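Local coordinates for exotoxin 6 (Staphylococcus aureus subsp. aureus Mu50, PDB 4ZYS), which is a staphylococcal superantigen-like exotoxin whose precise activity is uncertain, though it probably binds sugars, at residues V21-N26 against L130-Y135; D70-R75 against D134-E139. All coordinates share one frame; numbering follows the deposited sequence.

Contact 1 of 2, residues V21-N26 against L130-Y135; sequences VLERKN and LKELDY
Val21 lays one methyl, CG2, over the middle of the Tyr135 ring. The carbon stands 3.5 Å above the ring plane and 3.7 Å from the centroid, only 14° off the ring normal, which makes this a CH-pi contact on the face rather than at the rim. Its closest ring atom is Tyr135 CZ, 3.6 Å from Val21 CG2, with the other ring carbons at slightly greater distances. The two side chains slide past one another in opposite directions; with Tyr135 CG anti to the backbone N (chi1 -177°), the ring is carried out toward strand 21-24 and lies under the valine methyl.

Further along, two carboxylates meet through water. Glu23 OE1 and Glu132 OE2 are 4.3 Å apart, an approach of like charges that would be expected to be unfavourable, yet solvent is set between them. Water 1 donates to both, at 3.2 Å from Glu23 OE1 and 2.8 Å from Glu132 OE2. Water 2 lies close to Glu23 OE1 and to Glu132 OE1. Glu132 is stretched out, CG and CD both extended from the helix (chi1 and chi2 176°), which carries its carboxylate to the strand side. Lys25 NZ joins through water 3, which accepts from the ammonium and donates to Glu132 OE2; this nearby positive charge may offset part of the carboxylate repulsion, although Lys25 NZ itself remains 6.1 Å from Glu132 OE2.

The contact joins the two domains of the superantigen-like fold: strand 21-24, at one margin of the OB-fold sheet, and the beginning of helix 130-145 of the beta-grasp domain. Strand 21-24 pairs antiparallel with strand 69-74, whose Phe72 touches both Val21 and Glu23, while Leu74 of that strand packs on Tyr135.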
loop_
_atom_site.group_PDB
_atom_site.type_symbol
_atom_site.label_atom_id
_atom_site.label_comp_id
_atom_site.label_asym_id
_atom_site.label_seq_id
_atom_site.Cartn_x
_atom_site.Cartn_y
_atom_site.Cartn_z
ATOM N N VAL A 21 -1.695 -8.198 -7.435
ATOM C CA VAL A 21 -0.518 -7.642 -6.780
ATOM C C VAL A 21 0.704 -8.593 -6.889
ATOM O O VAL A 21 0.555 -9.801 -6.827
ATOM C CB VAL A 21 -0.906 -7.314 -5.313
ATOM C CG1 VAL A 21 0.265 -7.478 -4.357
ATOM C CG2 VAL A 21 -1.489 -5.905 -5.229
ATOM N N LEU A 22 1.900 -8.026 -7.055
ATOM C CA LEU A 22 3.140 -8.778 -7.079
ATOM C C LEU A 22 3.951 -8.347 -5.875
ATOM O O LEU A 22 4.386 -7.206 -5.813
ATOM C CB LEU A 22 3.908 -8.566 -8.403
ATOM C CG LEU A 22 5.267 -9.273 -8.532
ATOM C CD1 LEU A 22 5.133 -10.797 -8.280
ATOM C CD2 LEU A 22 5.939 -8.970 -9.902
ATOM N N GLU A 23 4.076 -9.218 -4.871
ATOM C CA GLU A 23 4.848 -8.871 -3.692
ATOM C C GLU A 23 5.895 -9.923 -3.404
ATOM O O GLU A 23 5.624 -11.109 -3.545
ATOM C CB GLU A 23 3.983 -8.596 -2.442
ATOM C CG GLU A 23 2.879 -9.584 -2.116
ATOM C CD GLU A 23 2.392 -9.502 -0.679
ATOM O OE1 GLU A 23 2.685 -8.485 -0.010
ATOM O OE2 GLU A 23 1.723 -10.456 -0.219
ATOM N N ARG A 24 7.113 -9.477 -3.069
ATOM C CA ARG A 24 8.235 -10.345 -2.728
ATOM C C ARG A 24 9.094 -9.690 -1.682
ATOM O O ARG A 24 9.311 -8.476 -1.723
ATOM C CB ARG A 24 9.110 -10.689 -3.949
ATOM C CG ARG A 24 8.525 -11.642 -4.971
ATOM C CD ARG A 24 8.301 -13.087 -4.530
ATOM N NE ARG A 24 7.767 -13.878 -5.644
ATOM C CZ ARG A 24 6.483 -13.919 -5.996
ATOM N NH1 ARG A 24 5.575 -13.237 -5.310
ATOM N NH2 ARG A 24 6.096 -14.658 -7.022
ATOM N N LYS A 25 9.634 -10.504 -0.779
ATOM C CA LYS A 25 10.489 -10.043 0.311
ATOM C C LYS A 25 11.943 -10.462 0.128
ATOM O O LYS A 25 12.215 -11.577 -0.326
ATOM C CB LYS A 25 9.966 -10.571 1.659
ATOM C CG LYS A 25 8.552 -10.065 1.969
ATOM C CD LYS A 25 7.969 -10.633 3.235
ATOM C CE LYS A 25 6.560 -10.107 3.404
ATOM N NZ LYS A 25 5.934 -10.505 4.691
ATOM N N ASN A 26 12.873 -9.571 0.528
ATOM C CA ASN A 26 14.325 -9.771 0.515
ATOM C C ASN A 26 14.807 -10.019 -0.910
ATOM O O ASN A 26 15.272 -11.118 -1.246
ATOM C CB ASN A 26 14.701 -10.943 1.449
ATOM C CG ASN A 26 16.139 -11.016 1.859
ATOM O OD1 ASN A 26 16.905 -10.042 1.804
ATOM N ND2 ASN A 26 16.484 -12.159 2.404
ATOM N N LEU A 130 2.430 2.485 3.163
ATOM C CA LEU A 130 1.040 2.875 3.126
ATOM C C LEU A 130 0.393 2.293 1.899
ATOM O O LEU A 130 -0.789 1.977 1.967
ATOM C CB LEU A 130 0.882 4.399 3.163
ATOM C CG LEU A 130 1.175 5.049 4.514
ATOM C CD1 LEU A 130 1.042 6.524 4.414
ATOM C CD2 LEU A 130 0.242 4.533 5.597
ATOM N N LYS A 131 1.168 2.081 0.787
ATOM C CA LYS A 131 0.664 1.446 -0.454
ATOM C C LYS A 131 0.074 0.064 -0.136
ATOM O O LYS A 131 -1.021 -0.241 -0.625
ATOM C CB LYS A 131 1.783 1.305 -1.511
ATOM C CG LYS A 131 1.333 0.569 -2.786
ATOM C CD LYS A 131 2.498 0.184 -3.705
ATOM C CE LYS A 131 2.060 -0.136 -5.115
ATOM N NZ LYS A 131 1.513 1.055 -5.809
ATOM N N GLU A 132 0.808 -0.777 0.645
ATOM C CA GLU A 132 0.365 -2.144 0.988
ATOM C C GLU A 132 -0.851 -2.121 1.925
ATOM O O GLU A 132 -1.823 -2.838 1.680
ATOM C CB GLU A 132 1.504 -2.942 1.635
ATOM C CG GLU A 132 1.078 -4.329 2.091
ATOM C CD GLU A 132 2.177 -5.199 2.662
ATOM O OE1 GLU A 132 3.357 -4.958 2.324
ATOM O OE2 GLU A 132 1.860 -6.126 3.444
ATOM N N LEU A 133 -0.797 -1.290 2.995
ATOM C CA LEU A 133 -1.903 -1.197 3.942
ATOM C C LEU A 133 -3.142 -0.674 3.238
ATOM O O LEU A 133 -4.223 -1.186 3.467
ATOM C CB LEU A 133 -1.540 -0.301 5.142
ATOM C CG LEU A 133 -0.549 -0.902 6.123
ATOM C CD1 LEU A 133 0.212 0.167 6.849
ATOM C CD2 LEU A 133 -1.235 -1.860 7.083
ATOM N N ASP A 134 -2.976 0.319 2.363
ATOM C CA ASP A 134 -4.077 0.930 1.609
ATOM C C ASP A 134 -4.762 -0.115 0.723
ATOM O O ASP A 134 -5.968 -0.307 0.852
ATOM C CB ASP A 134 -3.568 2.115 0.774
ATOM C CG ASP A 134 -4.579 2.720 -0.170
ATOM O OD1 ASP A 134 -5.573 3.305 0.318
ATOM O OD2 ASP A 134 -4.339 2.683 -1.386
ATOM N N TYR A 135 -3.984 -0.853 -0.076
ATOM C CA TYR A 135 -4.526 -1.862 -0.961
ATOM C C TYR A 135 -5.229 -2.980 -0.202
ATOM O O TYR A 135 -6.347 -3.344 -0.570
ATOM C CB TYR A 135 -3.427 -2.456 -1.863
ATOM C CG TYR A 135 -3.979 -3.460 -2.855
ATOM C CD1 TYR A 135 -4.140 -4.793 -2.508
ATOM C CD2 TYR A 135 -4.310 -3.078 -4.147
ATOM C CE1 TYR A 135 -4.661 -5.719 -3.409
ATOM C CE2 TYR A 135 -4.838 -3.993 -5.059
ATOM C CZ TYR A 135 -5.003 -5.316 -4.685
ATOM O OH TYR A 135 -5.513 -6.244 -5.555
HETATM O O HOH W 1 0.230 -7.770 1.868
HETATM O O HOH W 2 4.278 -7.325 1.708
HETATM O O HOH W 3 3.669 -8.521 4.042
#

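Contact 2 of 2, residues D70-R75 against D134-E139; sequences DVFILR and DYRLRE
Strand 70-74 and helix 134-139 run with their N-to-C directions 55° apart, and their axes come no closer than 11.6 Å, so large side chains have to span the gap. Phe72 does most of this. Its ring turns an edge toward the face of Tyr135 in an offset edge-to-face pair, with centroids 5.8 Å apart and planes at 61°. The leading atom is Phe72 CZ, which sits 3.8 Å from both CB and CD1 of Tyr135, so the phenylalanine presses on the root of the tyrosine side chain as well as on its ring. Phe72 CG is anti to the backbone N (chi1 -171°), a setting that sends the ring out from the strand to the helix. Leu74, two residues on and pointing the same way, brings CD1 to 3.6 Å from Tyr135 CD2, with CE2 next nearest, approaching the ring obliquely.

This is the interface between an OB-fold sheet and the long helix of a beta-grasp domain, the two-domain architecture of staphylococcal superantigens and their relatives. Aromatic and aliphatic groups of the sheet meet the helix here in a buried setting.

Arg136 meets the same outer end of the Phe72 ring, at the neighbouring carbon CE2. Its NE lies 3.9 Å from Phe72 CE2, at the ring edge and near the ring plane, while Phe72 CZ lies over a face of the guanidinium; the two planes are nearly perpendicular. Arg136 NH1 forms a salt bridge with Glu139 OE1 at 3.0 Å, meeting the carboxylate on its syn side, which should restrain rotation of the guanidinium. Farther round the helix, Arg138 grips Asp134 OD1 side-on with NE and NH2, and Tyr17 of helix 10-17 bonds the other oxygen, Asp134 OD2.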
loop_
_atom_site.group_PDB
_atom_site.type_symbol
_atom_site.label_atom_id
_atom_site.label_comp_id
_atom_site.label_asym_id
_atom_site.label_seq_id
_atom_site.Cartn_x
_atom_site.Cartn_y
_atom_site.Cartn_z
ATOM N N ASP A 70 11.933 -5.206 0.245
ATOM C CA ASP A 70 10.664 -5.883 -0.003
ATOM C C ASP A 70 9.925 -5.041 -0.995
ATOM O O ASP A 70 10.062 -3.817 -0.982
ATOM C CB ASP A 70 9.836 -6.087 1.279
ATOM C CG ASP A 70 10.494 -6.968 2.320
ATOM O OD1 ASP A 70 11.510 -7.632 1.986
ATOM O OD2 ASP A 70 10.022 -6.969 3.476
ATOM N N VAL A 71 9.156 -5.673 -1.888
ATOM C CA VAL A 71 8.419 -4.912 -2.884
ATOM C C VAL A 71 6.968 -5.340 -2.864
ATOM O O VAL A 71 6.657 -6.504 -2.614
ATOM C CB VAL A 71 9.038 -4.970 -4.324
ATOM C CG1 VAL A 71 10.480 -4.462 -4.323
ATOM C CG2 VAL A 71 8.961 -6.375 -4.930
ATOM N N PHE A 72 6.082 -4.346 -3.061
ATOM C CA PHE A 72 4.638 -4.463 -3.208
ATOM C C PHE A 72 4.333 -3.759 -4.518
ATOM O O PHE A 72 4.350 -2.527 -4.561
ATOM C CB PHE A 72 3.905 -3.850 -2.002
ATOM C CG PHE A 72 2.425 -4.143 -2.005
ATOM C CD1 PHE A 72 1.534 -3.304 -2.670
ATOM C CD2 PHE A 72 1.920 -5.270 -1.353
ATOM C CE1 PHE A 72 0.163 -3.590 -2.707
ATOM C CE2 PHE A 72 0.541 -5.540 -1.356
ATOM C CZ PHE A 72 -0.333 -4.685 -2.020
ATOM N N ILE A 73 4.175 -4.535 -5.606
ATOM C CA ILE A 73 4.027 -4.032 -6.973
ATOM C C ILE A 73 2.592 -4.197 -7.486
ATOM O O ILE A 73 2.029 -5.293 -7.513
ATOM C CB ILE A 73 5.071 -4.742 -7.920
ATOM C CG1 ILE A 73 6.539 -4.421 -7.500
ATOM C CG2 ILE A 73 4.835 -4.476 -9.438
ATOM C CD1 ILE A 73 7.561 -5.452 -7.976
ATOM N N LEU A 74 2.049 -3.089 -7.953
ATOM C CA LEU A 74 0.756 -2.956 -8.602
ATOM C C LEU A 74 0.995 -2.224 -9.941
ATOM O O LEU A 74 1.487 -1.101 -9.957
ATOM C CB LEU A 74 -0.227 -2.202 -7.674
ATOM C CG LEU A 74 -1.681 -2.053 -8.150
ATOM C CD1 LEU A 74 -2.571 -1.796 -6.976
ATOM C CD2 LEU A 74 -1.823 -0.864 -9.097
ATOM N N ARG A 75 0.641 -2.872 -11.054
ATOM C CA ARG A 75 0.764 -2.311 -12.408
ATOM C C ARG A 75 -0.076 -1.072 -12.558
ATOM O O ARG A 75 -1.303 -1.153 -12.460
ATOM C CB ARG A 75 0.278 -3.307 -13.466
ATOM C CG ARG A 75 1.306 -4.129 -14.135
ATOM C CD ARG A 75 0.631 -5.093 -15.086
ATOM N NE ARG A 75 0.392 -4.575 -16.447
ATOM C CZ ARG A 75 1.270 -4.643 -17.452
ATOM N NH1 ARG A 75 2.492 -5.114 -17.247
ATOM N NH2 ARG A 75 0.943 -4.201 -18.657
ATOM N N ASP A 134 -2.976 0.319 2.363
ATOM C CA ASP A 134 -4.077 0.930 1.609
ATOM C C ASP A 134 -4.762 -0.115 0.723
ATOM O O ASP A 134 -5.968 -0.307 0.852
ATOM C CB ASP A 134 -3.568 2.115 0.774
ATOM C CG ASP A 134 -4.579 2.720 -0.170
ATOM O OD1 ASP A 134 -5.573 3.305 0.318
ATOM O OD2 ASP A 134 -4.339 2.683 -1.386
ATOM N N TYR A 135 -3.984 -0.853 -0.076
ATOM C CA TYR A 135 -4.526 -1.862 -0.961
ATOM C C TYR A 135 -5.229 -2.980 -0.202
ATOM O O TYR A 135 -6.347 -3.344 -0.570
ATOM C CB TYR A 135 -3.427 -2.456 -1.863
ATOM C CG TYR A 135 -3.979 -3.460 -2.855
ATOM C CD1 TYR A 135 -4.140 -4.793 -2.508
ATOM C CD2 TYR A 135 -4.310 -3.078 -4.147
ATOM C CE1 TYR A 135 -4.661 -5.719 -3.409
ATOM C CE2 TYR A 135 -4.838 -3.993 -5.059
ATOM C CZ TYR A 135 -5.003 -5.316 -4.685
ATOM O OH TYR A 135 -5.513 -6.244 -5.555
ATOM N N ARG A 136 -4.546 -3.578 0.789
ATOM C CA ARG A 136 -5.064 -4.733 1.529
ATOM C C ARG A 136 -6.306 -4.378 2.364
ATOM O O ARG A 136 -7.207 -5.213 2.496
ATOM C CB ARG A 136 -3.977 -5.356 2.419
ATOM C CG ARG A 136 -2.806 -5.970 1.641
ATOM C CD ARG A 136 -3.251 -7.193 0.828
ATOM N NE ARG A 136 -2.120 -7.892 0.227
ATOM C CZ ARG A 136 -2.218 -8.713 -0.809
ATOM N NH1 ARG A 136 -3.389 -8.906 -1.406
ATOM N NH2 ARG A 136 -1.148 -9.322 -1.274
ATOM N N LEU A 137 -6.381 -3.158 2.896
ATOM C CA LEU A 137 -7.557 -2.791 3.681
ATOM C C LEU A 137 -8.763 -2.515 2.745
ATOM O O LEU A 137 -9.881 -2.932 3.037
ATOM C CB LEU A 137 -7.261 -1.605 4.608
ATOM C CG LEU A 137 -6.280 -1.918 5.777
ATOM C CD1 LEU A 137 -5.701 -0.644 6.360
ATOM C CD2 LEU A 137 -6.915 -2.788 6.836
ATOM N N ARG A 138 -8.509 -1.886 1.599
ATOM C CA ARG A 138 -9.545 -1.621 0.604
ATOM C C ARG A 138 -10.022 -2.948 -0.004
ATOM O O ARG A 138 -11.211 -3.083 -0.206
ATOM C CB ARG A 138 -9.039 -0.630 -0.475
ATOM C CG ARG A 138 -8.828 0.800 0.077
ATOM C CD ARG A 138 -8.882 1.831 -1.017
ATOM N NE ARG A 138 -8.092 3.022 -0.685
ATOM C CZ ARG A 138 -8.317 4.242 -1.170
ATOM N NH1 ARG A 138 -9.339 4.464 -1.983
ATOM N NH2 ARG A 138 -7.518 5.248 -0.846
ATOM N N GLU A 139 -9.128 -3.938 -0.195
ATOM C CA GLU A 139 -9.434 -5.292 -0.707
ATOM C C GLU A 139 -10.441 -6.022 0.195
ATOM O O GLU A 139 -11.396 -6.604 -0.309
ATOM C CB GLU A 139 -8.137 -6.118 -0.815
ATOM C CG GLU A 139 -8.313 -7.527 -1.363
ATOM C CD GLU A 139 -7.009 -8.279 -1.524
ATOM O OE1 GLU A 139 -6.153 -8.188 -0.614
ATOM O OE2 GLU A 139 -6.846 -8.962 -2.561
#

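In the fold
Contacts 1 and 2 lie side by side, their centres about 4 Å apart, and share Asp134 and Tyr135 of helix 130-145. Their sheet segments are adjacent antiparallel strands: Leu22 O lies 2.7 Å from Ile73 N, a probable hydrogen bond, and Asn26 N is 2.8 Å from Asp70 OD1 where the chain turns. Tyr135 thus receives side chains from both strands at once. Lys131, in the helix segment of contact 1, also brings CE to 3.4 Å from Phe72 O, in contact 2. Together they form one continuous patch of the interface between the OB-fold and beta-grasp domains, near the centre of the chain.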